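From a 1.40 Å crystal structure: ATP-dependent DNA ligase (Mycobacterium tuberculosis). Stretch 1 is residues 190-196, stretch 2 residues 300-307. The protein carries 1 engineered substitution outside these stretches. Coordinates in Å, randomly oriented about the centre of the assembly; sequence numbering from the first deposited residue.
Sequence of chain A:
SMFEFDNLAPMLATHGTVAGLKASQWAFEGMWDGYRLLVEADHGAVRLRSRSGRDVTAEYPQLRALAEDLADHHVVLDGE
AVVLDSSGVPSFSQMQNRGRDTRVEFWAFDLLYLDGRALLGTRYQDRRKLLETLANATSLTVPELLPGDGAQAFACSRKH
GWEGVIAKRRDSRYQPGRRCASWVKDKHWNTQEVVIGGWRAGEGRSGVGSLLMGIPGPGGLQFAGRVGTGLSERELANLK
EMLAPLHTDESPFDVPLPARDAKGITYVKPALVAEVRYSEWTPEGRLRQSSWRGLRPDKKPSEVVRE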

# COMPACT_ATOMS: atom_id res chain seq x y z
N ASN A 190 -7.19 3.66 -12.18
CA ASN A 190 -6.60 2.53 -12.86
C ASN A 190 -5.12 2.47 -12.50
O ASN A 190 -4.44 3.50 -12.44
CB ASN A 190 -6.69 2.72 -14.37
CG ASN A 190 -8.10 2.63 -14.88
OD1 ASN A 190 -8.92 1.89 -14.34
ND2 ASN A 190 -8.39 3.38 -15.94
N THR A 191 -4.61 1.26 -12.27
CA THR A 191 -3.21 1.04 -11.97
C THR A 191 -2.63 0.02 -12.94
O THR A 191 -3.34 -0.87 -13.44
CB THR A 191 -3.03 0.60 -10.50
OG1 THR A 191 -3.52 1.65 -9.65
CG2 THR A 191 -1.58 0.33 -10.16
N GLN A 192 -1.35 0.19 -13.27
CA GLN A 192 -0.67 -0.69 -14.21
C GLN A 192 0.71 -0.99 -13.67
O GLN A 192 1.43 -0.07 -13.26
CB GLN A 192 -0.56 -0.01 -15.59
CG GLN A 192 0.23 -0.79 -16.64
CD GLN A 192 -0.40 -2.12 -16.98
OE1 GLN A 192 -1.58 -2.18 -17.34
NE2 GLN A 192 0.38 -3.20 -16.88
N GLU A 193 1.08 -2.27 -13.65
CA GLU A 193 2.45 -2.67 -13.39
C GLU A 193 3.30 -2.39 -14.63
O GLU A 193 2.89 -2.65 -15.77
CB GLU A 193 2.52 -4.15 -13.04
CG GLU A 193 1.79 -4.48 -11.75
CD GLU A 193 1.51 -5.95 -11.59
OE1 GLU A 193 2.02 -6.75 -12.40
OE2 GLU A 193 0.77 -6.31 -10.66
N VAL A 194 4.50 -1.87 -14.39
CA VAL A 194 5.44 -1.56 -15.46
C VAL A 194 6.83 -2.01 -15.03
O VAL A 194 7.10 -2.21 -13.85
CB VAL A 194 5.46 -0.06 -15.83
CG1 VAL A 194 4.10 0.39 -16.37
CG2 VAL A 194 5.87 0.77 -14.62
N VAL A 195 7.72 -2.19 -16.00
CA VAL A 195 9.13 -2.46 -15.74
C VAL A 195 9.93 -1.20 -16.02
O VAL A 195 9.70 -0.51 -17.03
CB VAL A 195 9.62 -3.66 -16.58
CG1 VAL A 195 11.13 -3.88 -16.41
CG2 VAL A 195 8.84 -4.91 -16.20
N ILE A 196 10.86 -0.87 -15.13
CA ILE A 196 11.71 0.30 -15.32
C ILE A 196 12.82 -0.03 -16.30
O ILE A 196 13.56 -1.01 -16.12
CB ILE A 196 12.29 0.76 -13.97
CG1 ILE A 196 11.15 1.09 -13.00
CG2 ILE A 196 13.19 1.95 -14.20
CD1 ILE A 196 11.63 1.34 -11.57
N LYS A 300 7.50 -10.01 -10.51
CA LYS A 300 8.54 -10.31 -11.48
C LYS A 300 8.20 -9.67 -12.82
O LYS A 300 7.03 -9.65 -13.21
CB LYS A 300 8.67 -11.82 -11.71
CG LYS A 300 8.45 -12.68 -10.48
CD LYS A 300 8.88 -14.12 -10.74
CE LYS A 300 8.84 -14.95 -9.47
NZ LYS A 300 9.49 -14.25 -8.33
N PRO A 301 9.20 -9.14 -13.53
CA PRO A 301 8.94 -8.62 -14.88
C PRO A 301 8.18 -9.59 -15.76
O PRO A 301 7.30 -9.16 -16.51
CB PRO A 301 10.34 -8.31 -15.41
CG PRO A 301 11.15 -8.03 -14.17
CD PRO A 301 10.59 -8.93 -13.10
N SER A 302 8.47 -10.90 -15.68
CA SER A 302 7.80 -11.87 -16.54
C SER A 302 6.30 -11.93 -16.30
O SER A 302 5.57 -12.45 -17.15
CB SER A 302 8.43 -13.26 -16.39
OG SER A 302 8.30 -13.76 -15.07
N GLU A 303 5.82 -11.41 -15.17
CA GLU A 303 4.40 -11.41 -14.84
C GLU A 303 3.69 -10.12 -15.24
O GLU A 303 2.47 -10.02 -15.06
CB GLU A 303 4.20 -11.68 -13.34
CG GLU A 303 4.71 -13.05 -12.88
CD GLU A 303 4.84 -13.17 -11.37
OE1 GLU A 303 4.79 -12.13 -10.67
OE2 GLU A 303 5.00 -14.31 -10.89
N VAL A 304 4.42 -9.14 -15.76
CA VAL A 304 3.85 -7.84 -16.10
C VAL A 304 3.16 -7.93 -17.46
O VAL A 304 3.80 -8.22 -18.47
CB VAL A 304 4.94 -6.75 -16.12
CG1 VAL A 304 4.38 -5.44 -16.65
CG2 VAL A 304 5.53 -6.56 -14.73
N VAL A 305 1.86 -7.65 -17.47
CA VAL A 305 1.08 -7.67 -18.71
C VAL A 305 0.16 -6.46 -18.71
O VAL A 305 -0.25 -5.96 -17.66
CB VAL A 305 0.26 -8.97 -18.87
CG1 VAL A 305 1.18 -10.18 -18.94
CG2 VAL A 305 -0.71 -9.11 -17.72
N ARG A 306 -0.18 -5.98 -19.91
CA ARG A 306 -1.08 -4.84 -20.03
C ARG A 306 -2.45 -5.20 -19.48
O ARG A 306 -3.12 -6.11 -19.99
CB ARG A 306 -1.18 -4.39 -21.49
CG ARG A 306 -0.03 -3.52 -21.93
CD ARG A 306 -0.36 -2.74 -23.19
NE ARG A 306 -1.73 -2.23 -23.19
CZ ARG A 306 -2.17 -1.28 -24.01
NH1 ARG A 306 -1.35 -0.73 -24.90
NH2 ARG A 306 -3.43 -0.88 -23.95
N GLU A 307 -2.87 -4.48 -18.45
CA GLU A 307 -4.11 -4.77 -17.75
C GLU A 307 -5.26 -3.89 -18.26
O GLU A 307 -6.43 -4.18 -18.02
CB GLU A 307 -3.92 -4.58 -16.24
CG GLU A 307 -2.66 -5.24 -15.68
CD GLU A 307 -2.16 -4.58 -14.41
OE1 GLU A 307 -3.00 -4.11 -13.61
OE2 GLU A 307 -0.93 -4.52 -14.20
OXT GLU A 307 -5.04 -2.87 -18.92
O HOH W 1 0.53 -6.93 -14.82

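Stretch 1 is a β-strand. Stretch 2 is the C-terminal tail of the chain, a short 3-10 segment at 301-303 followed by loop. The two run antiparallel: Gln192 lies nearest Glu307, Glu193 nearest Val304, and Val195 nearest Pro301, with CA atoms 6.0 to 6.4 Å apart. No backbone-to-backbone hydrogen bond links them. Each cross-stretch bond instead uses a side chain on one side and a backbone group on the other. The contact buries 401 Å², both sides summed.

Asn190 does not reach the tail. At Thr191 the backbone O lies 3.3 Å from Glu307 OE1. Both atoms are acceptors, so this is proximity without a bond.

Gln192 does much of the polar work. Its CA-to-CB bond points sideways, but the end of the side chain comes nearer the tail. The amide uses both of its ends. OE1 accepts a hydrogen bond from Glu307 N at 2.9 Å, and NE2 donates to Val305 O, also at 2.9 Å. Both are close to linear. The second NE2 proton goes to Glu193 O within the strand, 2.8 Å from NE2. One buried amide thus pairs with the tail backbone at two points and with its own strand at a third.

Glu193 points toward the tail. Its backbone N donates to Glu307 OE2 at 3.1 Å, with a nearly straight angle. The carboxylates of these two residues also come close, with Glu193 OE1 4.1 Å from Glu307 OE2. Like charges at this range would repel. Water 1 bridges the two oxygens from one side. Its O lies 2.8 Å from Glu193 OE1 and 2.9 Å from Glu307 OE2, within hydrogen-bonding reach of both, and it accepts from Val305 N at 3.1 Å. Glu307 is poorly ordered, so its contacts deserve some caution. Glu193 O also lies 3.3 Å from Val304 CG1, a van der Waals approach.

Val194 points away from the tail. Its contribution is small: its CA is 4.2 Å from Val304 CG1.

Val195 points back toward the tail and makes the apolar part of the contact. Its CG2 packs 3.8 Å from Pro301 CB and 4.0 Å from Val304 CG2. Val304, itself buried, points toward the strand. The turn that brings Pro301 and Val304 together is held by Glu303 N donating to Lys300 O at 2.9 Å and Val304 N donating to Pro301 O at 3.0 Å. Ile196 is out of reach.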